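Local coordinates for protein novel antigen receptor (Ginglymostoma cirratum, PDB 4Q97) that serves as an antibody of the nurse shark, here represented by its C1 constant domain, an immunoglobulin-type building block of the IgNAR chain, at residues A[12-18]-A[30-36]; A[35-41]-A[69-73]; A[56-61]-A[73-78]; A[84-90]-A[105-109]. Residue numbers count along the deposited sequence, not the author numbering.

Interaction 1: residues A[12-18]-A[30-36]; sequences IVSLLHS and QLVCLIS
Strands 12-18 and 30-36 pair antiparallel, their axes 4.6 Å apart at closest approach and their directions 163° apart. Both are in beta conformation, and the register runs unbroken from I12-S36 to S18-Q30. I12, L16 and L34 bury the most surface, and each sits in a hydrogen-bonded pair. I12 (m, t) has the tightest bond, I12 N to S36 O at 2.6 Å, returned by S36 N to I12 O at 2.9 Å; a water donates to I12 O (3.1 Å) and lies 2.9 Å from S36 OG. L34 (t, p) faces S14, with L34 N to S14 O 2.7 Å and S14 N to L34 O 2.8 Å. L16 (m, t) faces V32, with L16 N to V32 O 2.8 Å and V32 N to L16 O 2.7 Å. These three side chains share a face with S14, S18, Q30, V32 and S36, and part of it, including L34, packs on the second subunit. V13, L15, L31, C33 and I35 occupy the reverse face; there L15 CD1 reaches C33 CB at 4.2 Å, and C33 forms the disulfide with C92. With that disulfide on strand 30-36 and the sheet order of the C1-set family, these are strands A and B of an immunoglobulin constant-domain sandwich.

Interaction 2: residues A[35-41]-A[69-73]; sequences ISGYYPE and NDFSC
Backbone hydrogen bonds set an antiparallel register that slips by one residue. I35 and C73 form a hydrogen-bonded pair, with I35 N to C73 O 3.0 Å and C73 N to I35 O 2.8 Å. S36 and S72 follow as a non-hydrogen-bonded pair, only 3.9 Å between CA atoms. G37 and Y38 then both face F71: G37 N donates to F71 O (2.9 Å), and F71 N to Y38 O (3.3 Å). This is a G1 bulge, and G37 takes phi/psi 87/24, where a CB would jam against the preceding carbonyl. Weaker CA-H...O contacts fill the gaps, S72 CA to I35 O at 3.3 Å and S36 CA to F71 O at 3.5 Å.

CH-pi contacts centre on two rings. Y38, with chi1 p, lays its ring beneath F71 CB, 3.9 Å from the centroid; F71, with chi1 m, offers its own ring face to E41 CB, 4.0 Å from the centroid and 7° off the normal. F71 buries the most surface here.

Apolar packing completes the contact: I35 CD1 lies 4.0 Å from C73 SG, and Y39 CD1 4.0 Å from F71 CE2. Beyond the bulge the chain leaves strand 28-38 through a cis peptide before P40, a B-C loop cis-proline familiar from antibody constant domains of the C1-set fold.

Interaction 3: residues A[56-61]-A[73-78]; sequences SGFATT and CASLLK
Residues 58-60 run antiparallel to strand 73-78, at 170° between directions and 4.4 Å between axes at closest approach. A59 and L76 make the hydrogen-bonded pair, with A59 N to L76 O 2.8 Å and a very short L76 N to A59 O of 2.5 Å; F58-L77 and T60-S75 flank it as non-hydrogen-bonded pairs, 4.3 and 4.0 Å between CA atoms. At one end G57 (phi/psi 86/7, a conformation that favours glycine) accepts a weak bond from K78 N to G57 O, 3.3 Å. At the other, T61 N donates to A74 O at 2.8 Å, while A74 N turns to the side chain, T61 OG1 at 3.0 Å, so that a hydroxyl replaces the backbone carbonyl as acceptor. The two segments belong to the D-E hairpin of the C1-set immunoglobulin fold, formed by strands 58-65 and 71-80, with 58-65 at the sheet's edge within this chain.

Side chains sort by face. F58, T60, S75 and L77 point to the sandwich interior, where F58 CB meets L77 CD1 at 3.9 Å and T60 OG1 bonds to S75 OG at 2.9 Å; S75 OG is also bonded to W47 NE1, and the F58 and W47 rings meet. A59 and L76 point the other way. L76 (m, t) brings its CD1 within 4.3 Å of T61 CG2 and packs on L34 of the second subunit, while K78 NZ bonds to S67 OG of that subunit.

Interaction 4: residues A[84-90]-A[105-109]; sequences WSRGSVY and KEIRS
The shortest polar link joins the loop to the last modelled residue: S109 OG donates to W84 O at 2.7 Å. Next come the two backbone bonds of the antiparallel hydrogen-bonded pair Y90-I107, Y90 N to I107 O and I107 N to Y90 O, both 2.8 Å, with 5.3 Å between CA atoms. Within 105-109, R108 NH2 makes a salt bridge to E106 OE1 (2.9 Å), with a weak second bond to E106 OE2 (3.2 Å), and V89 CG2 lies over one face of the guanidinium, 3.4 Å from R108 NE. CA-H...O contacts supplement these bonds: E106 CA to Y90 O at 3.3 Å and V89 CA to I107 O at 3.4 Å.

Strands 89-96 and 101-108 form the F-G hairpin of the immunoglobulin fold, and Y90 stands two residues before the disulfide cysteine C92, the spacing characteristic of strand F. Its hydroxyl bonds to E83 O, across the turn that G87 passes with positive phi (57/34).

Packing spreads outward from W84. With chi1 t, its five-membered ring receives S109 CB over the face, 3.7 Å from the centroid, while at the ring edge W84 CH2 touches I107 CG2 at 3.9 Å. I107 (t, t) also brings its CG2 within 4.2 Å of Y90 CB, and packs as well against L15 and H17 of strand 12-18.

How the interactions relate
Interactions 1, 2 and 3 lie in one antiparallel sheet ordered 12-18, 28-38, 71-80, 58-65. Interactions 1 and 2 share I35 and S36 with centres 14 Å apart; interactions 2 and 3 share C73, and their segments alternate along the chain. Between interactions 1 and 3, centres 10 Å apart, C33 N to S75 O at 2.8 Å continues the pairing. Interaction 4, last in sequence, belongs to the opposing sheet, 26 Å from interaction 2 between centres and across the chain's middle. It closes on interaction 1 through L15 CD2 and I107 CG2, 3.0 Å apart. This packing and the C33-C92 disulfide are among the links between the two sheets, while the outer face of the first sheet meets the second subunit.

Interaction 1: residues A[12-18]-A[30-36]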
loop_
_atom_site.group_PDB
_atom_site.type_symbol
_atom_site.label_atom_id
_atom_site.label_comp_id
_atom_site.label_asym_id
_atom_site.label_seq_id
_atom_site.Cartn_x
_atom_site.Cartn_y
_atom_site.Cartn_z
ATOM N N ILE A 12 9.825 -3.689 7.920
ATOM C CA ILE A 12 9.144 -4.906 7.510
ATOM C C ILE A 12 8.680 -4.655 6.084
ATOM O O ILE A 12 8.047 -3.637 5.794
ATOM C CB ILE A 12 7.969 -5.265 8.442
ATOM C CG1 ILE A 12 8.462 -5.375 9.894
ATOM C CG2 ILE A 12 7.300 -6.559 7.987
ATOM C CD1 ILE A 12 7.345 -5.503 10.921
ATOM N N VAL A 13 9.029 -5.582 5.201
ATOM C CA VAL A 13 8.837 -5.424 3.767
ATOM C C VAL A 13 7.873 -6.478 3.251
ATOM O O VAL A 13 8.019 -7.666 3.528
ATOM C CB VAL A 13 10.181 -5.550 3.018
ATOM C CG1 VAL A 13 9.972 -5.581 1.506
ATOM C CG2 VAL A 13 11.105 -4.415 3.425
ATOM N N SER A 14 6.885 -6.032 2.495
ATOM C CA SER A 14 5.869 -6.927 2.005
ATOM C C SER A 14 5.407 -6.448 0.631
ATOM O O SER A 14 5.002 -5.290 0.460
ATOM C CB SER A 14 4.739 -6.978 3.029
ATOM O OG SER A 14 3.575 -7.580 2.517
ATOM N N LEU A 15 5.531 -7.337 -0.353
ATOM C CA LEU A 15 5.121 -7.052 -1.719
ATOM C C LEU A 15 3.764 -7.691 -1.994
ATOM O O LEU A 15 3.567 -8.890 -1.760
ATOM C CB LEU A 15 6.147 -7.579 -2.718
ATOM C CG LEU A 15 6.180 -6.776 -4.010
ATOM C CD1 LEU A 15 7.501 -6.076 -4.189
ATOM C CD2 LEU A 15 5.953 -7.660 -5.207
ATOM N N LEU A 16 2.829 -6.882 -2.480
ATOM C CA LEU A 16 1.461 -7.341 -2.691
ATOM C C LEU A 16 0.977 -6.976 -4.088
ATOM O O LEU A 16 1.367 -5.947 -4.640
ATOM C CB LEU A 16 0.522 -6.742 -1.634
ATOM C CG LEU A 16 1.023 -6.720 -0.187
ATOM C CD1 LEU A 16 0.191 -5.779 0.678
ATOM C CD2 LEU A 16 1.068 -8.124 0.399
ATOM N N HIS A 17 0.122 -7.826 -4.649
ATOM C CA HIS A 17 -0.437 -7.574 -5.972
ATOM C C HIS A 17 -1.950 -7.444 -5.895
ATOM O O HIS A 17 -2.594 -8.065 -5.049
ATOM C CB HIS A 17 -0.051 -8.695 -6.943
ATOM C CG HIS A 17 -0.998 -9.857 -6.935
ATOM N ND1 HIS A 17 -1.301 -10.566 -5.791
ATOM C CD2 HIS A 17 -1.715 -10.429 -7.932
ATOM C CE1 HIS A 17 -2.168 -11.519 -6.082
ATOM N NE2 HIS A 17 -2.429 -11.463 -7.376
ATOM N N SER A 18 -2.506 -6.617 -6.768
ATOM C CA SER A 18 -3.940 -6.646 -7.026
ATOM C C SER A 18 -4.195 -6.571 -8.524
ATOM O O SER A 18 -3.579 -5.769 -9.235
ATOM C CB SER A 18 -4.673 -5.517 -6.298
ATOM O OG SER A 18 -4.220 -4.245 -6.730
ATOM N N GLN A 30 -1.355 -3.672 -10.444
ATOM C CA GLN A 30 -0.803 -2.841 -9.377
ATOM C C GLN A 30 -0.052 -3.685 -8.357
ATOM O O GLN A 30 -0.590 -4.655 -7.805
ATOM C CB GLN A 30 -1.909 -2.025 -8.695
ATOM C CG GLN A 30 -1.418 -0.926 -7.757
ATOM C CD GLN A 30 -1.197 0.409 -8.447
ATOM O OE1 GLN A 30 -1.145 0.488 -9.684
ATOM N NE2 GLN A 30 -1.070 1.466 -7.642
ATOM N N LEU A 31 1.203 -3.310 -8.134
ATOM C CA LEU A 31 2.032 -3.926 -7.112
ATOM C C LEU A 31 2.322 -2.907 -6.028
ATOM O O LEU A 31 2.601 -1.745 -6.319
ATOM C CB LEU A 31 3.343 -4.448 -7.698
ATOM C CG LEU A 31 3.290 -5.503 -8.800
ATOM C CD1 LEU A 31 4.689 -6.032 -9.059
ATOM C CD2 LEU A 31 2.354 -6.646 -8.446
ATOM N N VAL A 32 2.238 -3.350 -4.779
ATOM C CA VAL A 32 2.521 -2.493 -3.641
ATOM C C VAL A 32 3.708 -3.058 -2.870
ATOM O O VAL A 32 3.666 -4.189 -2.376
ATOM C CB VAL A 32 1.301 -2.353 -2.701
ATOM C CG1 VAL A 32 1.647 -1.495 -1.489
ATOM C CG2 VAL A 32 0.114 -1.755 -3.440
ATOM N N CYS A 33 4.770 -2.268 -2.780
ATOM C CA CYS A 33 5.857 -2.600 -1.874
ATOM C C CYS A 33 5.628 -1.873 -0.550
ATOM O O CYS A 33 5.947 -0.692 -0.407
ATOM C CB CYS A 33 7.213 -2.252 -2.489
ATOM S SG CYS A 33 8.635 -2.734 -1.489
ATOM N N LEU A 34 5.045 -2.590 0.406
ATOM C CA LEU A 34 4.811 -2.047 1.734
ATOM C C LEU A 34 6.041 -2.147 2.614
ATOM O O LEU A 34 6.584 -3.233 2.811
ATOM C CB LEU A 34 3.655 -2.755 2.423
ATOM C CG LEU A 34 3.170 -1.934 3.606
ATOM C CD1 LEU A 34 2.581 -0.617 3.123
ATOM C CD2 LEU A 34 2.155 -2.744 4.374
ATOM N N ILE A 35 6.450 -0.998 3.147
ATOM C CA ILE A 35 7.627 -0.865 3.997
ATOM C C ILE A 35 7.202 -0.192 5.307
ATOM O O ILE A 35 6.965 1.016 5.339
ATOM C CB ILE A 35 8.693 0.032 3.333
ATOM C CG1 ILE A 35 8.939 -0.380 1.878
ATOM C CG2 ILE A 35 9.978 0.003 4.146
ATOM C CD1 ILE A 35 9.618 0.689 1.038
ATOM N N SER A 36 7.127 -0.969 6.383
ATOM C CA SER A 36 6.594 -0.469 7.651
ATOM C C SER A 36 7.461 -0.859 8.838
ATOM O O SER A 36 8.113 -1.902 8.822
ATOM C CB SER A 36 5.180 -1.015 7.860
ATOM O OG SER A 36 5.180 -2.425 7.787
HETATM O O HOH W 1 4.992 -4.312 5.550
#

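Interaction 2: residues A[35-41]-A[69-73]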
loop_
_atom_site.group_PDB
_atom_site.type_symbol
_atom_site.label_atom_id
_atom_site.label_comp_id
_atom_site.label_asym_id
_atom_site.label_seq_id
_atom_site.Cartn_x
_atom_site.Cartn_y
_atom_site.Cartn_z
ATOM N N ILE A 35 6.450 -0.998 3.147
ATOM C CA ILE A 35 7.627 -0.865 3.997
ATOM C C ILE A 35 7.202 -0.192 5.307
ATOM O O ILE A 35 6.965 1.016 5.339
ATOM C CB ILE A 35 8.693 0.032 3.333
ATOM C CG1 ILE A 35 8.939 -0.380 1.878
ATOM C CG2 ILE A 35 9.978 0.003 4.146
ATOM C CD1 ILE A 35 9.618 0.689 1.038
ATOM N N SER A 36 7.127 -0.969 6.383
ATOM C CA SER A 36 6.594 -0.469 7.651
ATOM C C SER A 36 7.461 -0.859 8.838
ATOM O O SER A 36 8.113 -1.902 8.822
ATOM C CB SER A 36 5.180 -1.015 7.860
ATOM O OG SER A 36 5.180 -2.425 7.787
ATOM N N GLY A 37 7.464 -0.026 9.870
ATOM C CA GLY A 37 8.085 -0.390 11.143
ATOM C C GLY A 37 9.563 -0.088 11.244
ATOM O O GLY A 37 10.284 -0.707 12.040
ATOM N N TYR A 38 10.014 0.874 10.447
ATOM C CA TYR A 38 11.414 1.261 10.442
ATOM C C TYR A 38 11.640 2.604 11.132
ATOM O O TYR A 38 10.801 3.511 11.068
ATOM C CB TYR A 38 11.974 1.269 9.014
ATOM C CG TYR A 38 11.273 2.223 8.076
ATOM C CD1 TYR A 38 11.774 3.500 7.855
ATOM C CD2 TYR A 38 10.110 1.847 7.402
ATOM C CE1 TYR A 38 11.133 4.382 6.999
ATOM C CE2 TYR A 38 9.463 2.726 6.542
ATOM C CZ TYR A 38 9.978 3.993 6.350
ATOM O OH TYR A 38 9.353 4.876 5.501
ATOM N N TYR A 39 12.779 2.700 11.810
ATOM C CA TYR A 39 13.231 3.925 12.453
ATOM C C TYR A 39 14.756 3.943 12.371
ATOM O O TYR A 39 15.388 2.923 12.663
ATOM C CB TYR A 39 12.788 3.975 13.920
ATOM C CG TYR A 39 13.085 5.301 14.580
ATOM C CD1 TYR A 39 12.129 6.310 14.609
ATOM C CD2 TYR A 39 14.332 5.559 15.151
ATOM C CE1 TYR A 39 12.397 7.533 15.195
ATOM C CE2 TYR A 39 14.613 6.785 15.735
ATOM C CZ TYR A 39 13.636 7.766 15.755
ATOM O OH TYR A 39 13.887 8.983 16.338
ATOM N N PRO A 40 15.361 5.079 11.952
ATOM C CA PRO A 40 14.814 6.349 11.449
ATOM C C PRO A 40 14.119 6.199 10.092
ATOM O O PRO A 40 13.991 5.084 9.587
ATOM C CB PRO A 40 16.063 7.231 11.296
ATOM C CG PRO A 40 17.085 6.619 12.185
ATOM C CD PRO A 40 16.827 5.150 12.078
ATOM N N GLU A 41 13.679 7.314 9.512
ATOM C CA GLU A 41 12.937 7.295 8.246
ATOM C C GLU A 41 13.778 6.895 7.019
ATOM O O GLU A 41 13.289 6.187 6.144
ATOM C CB GLU A 41 12.220 8.634 8.021
ATOM C CG GLU A 41 13.138 9.818 7.774
ATOM C CD GLU A 41 12.717 11.047 8.554
ATOM O OE1 GLU A 41 13.410 11.376 9.539
ATOM O OE2 GLU A 41 11.694 11.673 8.195
ATOM N N ASN A 69 5.550 5.048 17.063
ATOM C CA ASN A 69 6.698 5.908 16.727
ATOM C C ASN A 69 7.534 5.206 15.663
ATOM O O ASN A 69 8.752 5.023 15.783
ATOM C CB ASN A 69 7.512 6.324 17.961
ATOM C CG ASN A 69 6.928 7.539 18.665
ATOM O OD1 ASN A 69 7.208 7.780 19.841
ATOM N ND2 ASN A 69 6.111 8.313 17.950
ATOM N N ASP A 70 6.805 4.803 14.631
ATOM C CA ASP A 70 7.283 4.043 13.501
ATOM C C ASP A 70 6.991 4.818 12.245
ATOM O O ASP A 70 6.177 5.749 12.247
ATOM C CB ASP A 70 6.492 2.745 13.402
ATOM C CG ASP A 70 7.286 1.553 13.797
ATOM O OD1 ASP A 70 8.531 1.646 13.795
ATOM O OD2 ASP A 70 6.660 0.516 14.089
ATOM N N PHE A 71 7.634 4.407 11.160
ATOM C CA PHE A 71 7.296 4.916 9.854
ATOM C C PHE A 71 6.827 3.783 8.959
ATOM O O PHE A 71 7.410 2.696 8.950
ATOM C CB PHE A 71 8.485 5.642 9.228
ATOM C CG PHE A 71 8.870 6.907 9.945
ATOM C CD1 PHE A 71 8.215 8.105 9.677
ATOM C CD2 PHE A 71 9.898 6.901 10.885
ATOM C CE1 PHE A 71 8.573 9.270 10.333
ATOM C CE2 PHE A 71 10.263 8.063 11.542
ATOM C CZ PHE A 71 9.596 9.251 11.268
ATOM N N SER A 72 5.749 4.047 8.231
ATOM C CA SER A 72 5.311 3.179 7.152
ATOM C C SER A 72 5.216 4.002 5.883
ATOM O O SER A 72 4.867 5.184 5.921
ATOM C CB SER A 72 3.950 2.565 7.463
ATOM O OG SER A 72 4.009 1.714 8.594
ATOM N N CYS A 73 5.549 3.384 4.758
ATOM C CA CYS A 73 5.290 3.996 3.467
ATOM C C CYS A 73 5.014 2.899 2.464
ATOM O O CYS A 73 5.251 1.722 2.746
ATOM C CB CYS A 73 6.450 4.896 3.024
ATOM S SG CYS A 73 7.889 4.049 2.346
#

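Interaction 3: residues A[56-61]-A[73-78]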
loop_
_atom_site.group_PDB
_atom_site.type_symbol
_atom_site.label_atom_id
_atom_site.label_comp_id
_atom_site.label_asym_id
_atom_site.label_seq_id
_atom_site.Cartn_x
_atom_site.Cartn_y
_atom_site.Cartn_z
ATOM N N SER A 56 11.139 3.333 -14.457
ATOM C CA SER A 56 10.046 4.217 -14.036
ATOM C C SER A 56 8.731 3.448 -13.893
ATOM O O SER A 56 8.722 2.216 -13.840
ATOM C CB SER A 56 9.877 5.376 -15.028
ATOM O OG SER A 56 9.248 4.936 -16.221
ATOM N N GLY A 57 7.624 4.183 -13.840
ATOM C CA GLY A 57 6.304 3.591 -13.647
ATOM C C GLY A 57 5.973 3.401 -12.176
ATOM O O GLY A 57 4.951 2.792 -11.839
ATOM N N PHE A 58 6.829 3.922 -11.296
ATOM C CA PHE A 58 6.612 3.768 -9.861
ATOM C C PHE A 58 6.665 5.054 -9.042
ATOM O O PHE A 58 7.509 5.927 -9.265
ATOM C CB PHE A 58 7.516 2.678 -9.260
ATOM C CG PHE A 58 8.972 3.045 -9.176
ATOM C CD1 PHE A 58 9.485 3.665 -8.039
ATOM C CD2 PHE A 58 9.847 2.728 -10.214
ATOM C CE1 PHE A 58 10.833 3.989 -7.951
ATOM C CE2 PHE A 58 11.196 3.048 -10.130
ATOM C CZ PHE A 58 11.691 3.677 -8.997
ATOM N N ALA A 59 5.734 5.149 -8.097
ATOM C CA ALA A 59 5.701 6.226 -7.122
ATOM C C ALA A 59 5.828 5.638 -5.725
ATOM O O ALA A 59 5.335 4.540 -5.451
ATOM C CB ALA A 59 4.412 7.020 -7.250
ATOM N N THR A 60 6.507 6.367 -4.849
ATOM C CA THR A 60 6.613 5.990 -3.451
ATOM C C THR A 60 5.952 7.099 -2.649
ATOM O O THR A 60 6.248 8.279 -2.865
ATOM C CB THR A 60 8.086 5.790 -3.029
ATOM O OG1 THR A 60 8.693 4.788 -3.858
ATOM C CG2 THR A 60 8.190 5.353 -1.567
ATOM N N THR A 61 5.041 6.722 -1.752
ATOM C CA THR A 61 4.342 7.688 -0.908
ATOM C C THR A 61 5.309 8.299 0.105
ATOM O O THR A 61 6.369 7.729 0.384
ATOM C CB THR A 61 3.141 7.058 -0.152
ATOM O OG1 THR A 61 3.609 6.160 0.864
ATOM C CG2 THR A 61 2.202 6.310 -1.111
ATOM N N CYS A 73 5.549 3.384 4.758
ATOM C CA CYS A 73 5.290 3.996 3.467
ATOM C C CYS A 73 5.014 2.899 2.464
ATOM O O CYS A 73 5.251 1.722 2.746
ATOM C CB CYS A 73 6.450 4.896 3.024
ATOM S SG CYS A 73 7.889 4.049 2.346
ATOM N N ALA A 74 4.492 3.281 1.305
ATOM C CA ALA A 74 4.219 2.323 0.244
ATOM C C ALA A 74 4.880 2.785 -1.045
ATOM O O ALA A 74 4.874 3.980 -1.366
ATOM C CB ALA A 74 2.720 2.151 0.053
ATOM N N SER A 75 5.472 1.837 -1.766
ATOM C CA SER A 75 5.979 2.101 -3.105
ATOM C C SER A 75 5.070 1.425 -4.122
ATOM O O SER A 75 4.861 0.207 -4.075
ATOM C CB SER A 75 7.423 1.624 -3.263
ATOM O OG SER A 75 7.958 2.074 -4.497
ATOM N N LEU A 76 4.537 2.226 -5.039
ATOM C CA LEU A 76 3.496 1.784 -5.960
ATOM C C LEU A 76 3.984 1.652 -7.397
ATOM O O LEU A 76 4.415 2.632 -8.003
ATOM C CB LEU A 76 2.323 2.762 -5.909
ATOM C CG LEU A 76 1.435 2.661 -4.676
ATOM C CD1 LEU A 76 0.683 3.960 -4.427
ATOM C CD2 LEU A 76 0.481 1.494 -4.863
ATOM N N LEU A 77 3.900 0.437 -7.933
ATOM C CA LEU A 77 4.276 0.179 -9.313
ATOM C C LEU A 77 3.096 -0.357 -10.115
ATOM O O LEU A 77 2.447 -1.333 -9.715
ATOM C CB LEU A 77 5.465 -0.785 -9.390
ATOM C CG LEU A 77 5.880 -1.322 -10.770
ATOM C CD1 LEU A 77 6.550 -0.252 -11.621
ATOM C CD2 LEU A 77 6.795 -2.527 -10.628
ATOM N N LYS A 78 2.816 0.304 -11.238
ATOM C CA LYS A 78 1.865 -0.209 -12.217
ATOM C C LYS A 78 2.664 -0.988 -13.242
ATOM O O LYS A 78 3.546 -0.427 -13.903
ATOM C CB LYS A 78 1.121 0.922 -12.928
ATOM C CG LYS A 78 0.847 2.157 -12.088
ATOM C CD LYS A 78 0.179 3.223 -12.937
ATOM C CE LYS A 78 0.697 4.616 -12.606
ATOM N NZ LYS A 78 0.513 5.549 -13.757
#

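Interaction 4: residues A[84-90]-A[105-109]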
loop_
_atom_site.group_PDB
_atom_site.type_symbol
_atom_site.label_atom_id
_atom_site.label_comp_id
_atom_site.label_asym_id
_atom_site.label_seq_id
_atom_site.Cartn_x
_atom_site.Cartn_y
_atom_site.Cartn_z
ATOM N N TRP A 84 2.900 -9.155 -17.041
ATOM C CA TRP A 84 2.619 -9.854 -15.790
ATOM C C TRP A 84 2.641 -11.383 -15.905
ATOM O O TRP A 84 3.100 -12.049 -14.982
ATOM C CB TRP A 84 1.311 -9.343 -15.164
ATOM C CG TRP A 84 0.903 -10.033 -13.881
ATOM C CD1 TRP A 84 -0.221 -10.783 -13.679
ATOM C CD2 TRP A 84 1.615 -10.033 -12.630
ATOM N NE1 TRP A 84 -0.257 -11.252 -12.386
ATOM C CE2 TRP A 84 0.856 -10.809 -11.720
ATOM C CE3 TRP A 84 2.817 -9.456 -12.190
ATOM C CZ2 TRP A 84 1.259 -11.021 -10.394
ATOM C CZ3 TRP A 84 3.220 -9.673 -10.869
ATOM C CH2 TRP A 84 2.438 -10.447 -9.989
ATOM N N SER A 85 2.170 -11.937 -17.021
ATOM C CA SER A 85 2.209 -13.399 -17.203
ATOM C C SER A 85 3.300 -13.918 -18.143
ATOM O O SER A 85 3.262 -15.078 -18.568
ATOM C CB SER A 85 0.843 -13.970 -17.593
ATOM O OG SER A 85 0.154 -14.438 -16.447
ATOM N N ARG A 86 4.276 -13.064 -18.448
ATOM C CA ARG A 86 5.508 -13.507 -19.097
ATOM C C ARG A 86 6.335 -14.317 -18.097
ATOM O O ARG A 86 7.524 -14.570 -18.315
ATOM C CB ARG A 86 6.318 -12.308 -19.597
ATOM C CG ARG A 86 5.716 -11.586 -20.790
ATOM C CD ARG A 86 6.438 -10.274 -21.055
ATOM N NE ARG A 86 7.471 -10.385 -22.084
ATOM C CZ ARG A 86 7.304 -10.033 -23.356
ATOM N NH1 ARG A 86 8.302 -10.166 -24.221
ATOM N NH2 ARG A 86 6.140 -9.545 -23.767
ATOM N N GLY A 87 5.691 -14.721 -17.001
ATOM C CA GLY A 87 6.374 -15.354 -15.880
ATOM C C GLY A 87 7.459 -14.435 -15.358
ATOM O O GLY A 87 8.520 -14.897 -14.937
ATOM N N SER A 88 7.193 -13.130 -15.421
ATOM C CA SER A 88 8.114 -12.111 -14.930
ATOM C C SER A 88 8.154 -12.128 -13.409
ATOM O O SER A 88 7.128 -12.330 -12.755
ATOM C CB SER A 88 7.700 -10.713 -15.411
ATOM O OG SER A 88 7.911 -10.536 -16.803
ATOM N N VAL A 89 9.346 -11.936 -12.854
ATOM C CA VAL A 89 9.499 -11.758 -11.416
ATOM C C VAL A 89 9.757 -10.295 -11.127
ATOM O O VAL A 89 10.694 -9.700 -11.655
ATOM C CB VAL A 89 10.626 -12.629 -10.805
ATOM C CG1 VAL A 89 11.951 -12.441 -11.532
ATOM C CG2 VAL A 89 10.783 -12.345 -9.315
ATOM N N TYR A 90 8.908 -9.715 -10.291
ATOM C CA TYR A 90 9.134 -8.364 -9.832
ATOM C C TYR A 90 9.577 -8.394 -8.383
ATOM O O TYR A 90 9.032 -9.139 -7.565
ATOM C CB TYR A 90 7.877 -7.522 -10.003
ATOM C CG TYR A 90 7.492 -7.299 -11.446
ATOM C CD1 TYR A 90 7.995 -6.213 -12.159
ATOM C CD2 TYR A 90 6.628 -8.173 -12.101
ATOM C CE1 TYR A 90 7.646 -6.002 -13.481
ATOM C CE2 TYR A 90 6.275 -7.972 -13.425
ATOM C CZ TYR A 90 6.787 -6.884 -14.109
ATOM O OH TYR A 90 6.444 -6.672 -15.423
ATOM N N LYS A 105 11.821 -8.589 -1.523
ATOM C CA LYS A 105 10.758 -9.572 -1.714
ATOM C C LYS A 105 10.464 -9.693 -3.197
ATOM O O LYS A 105 10.485 -8.701 -3.926
ATOM C CB LYS A 105 9.491 -9.156 -0.962
ATOM C CG LYS A 105 9.621 -9.179 0.554
ATOM C CD LYS A 105 9.510 -10.587 1.119
ATOM C CE LYS A 105 9.156 -10.546 2.598
ATOM N NZ LYS A 105 8.425 -11.771 3.021
ATOM N N GLU A 106 10.200 -10.912 -3.644
ATOM C CA GLU A 106 9.892 -11.161 -5.045
ATOM C C GLU A 106 8.450 -11.629 -5.194
ATOM O O GLU A 106 7.877 -12.211 -4.268
ATOM C CB GLU A 106 10.860 -12.192 -5.640
ATOM C CG GLU A 106 10.939 -13.501 -4.867
ATOM C CD GLU A 106 11.563 -14.632 -5.662
ATOM O OE1 GLU A 106 12.652 -14.437 -6.249
ATOM O OE2 GLU A 106 10.962 -15.727 -5.690
ATOM N N ILE A 107 7.871 -11.359 -6.362
ATOM C CA ILE A 107 6.512 -11.782 -6.691
ATOM C C ILE A 107 6.437 -12.081 -8.186
ATOM O O ILE A 107 7.138 -11.449 -8.989
ATOM C CB ILE A 107 5.462 -10.709 -6.299
ATOM C CG1 ILE A 107 4.118 -11.356 -5.931
ATOM C CG2 ILE A 107 5.303 -9.666 -7.400
ATOM C CD1 ILE A 107 3.066 -10.382 -5.432
ATOM N N ARG A 108 5.595 -13.050 -8.548
ATOM C CA ARG A 108 5.428 -13.504 -9.937
ATOM C C ARG A 108 3.945 -13.826 -10.170
ATOM O O ARG A 108 3.179 -13.874 -9.215
ATOM C CB ARG A 108 6.322 -14.726 -10.219
ATOM C CG ARG A 108 7.678 -14.668 -9.518
ATOM C CD ARG A 108 8.724 -15.634 -10.049
ATOM N NE ARG A 108 9.915 -15.586 -9.193
ATOM C CZ ARG A 108 11.137 -15.988 -9.539
ATOM N NH1 ARG A 108 11.378 -16.485 -10.748
ATOM N NH2 ARG A 108 12.129 -15.882 -8.665
ATOM N N SER A 109 3.537 -14.042 -11.421
ATOM C CA SER A 109 2.116 -14.283 -11.733
ATOM C C SER A 109 1.577 -15.643 -11.282
ATOM O O SER A 109 2.206 -16.680 -11.492
ATOM C CB SER A 109 1.824 -14.053 -13.220
ATOM O OG SER A 109 2.876 -14.521 -14.047
#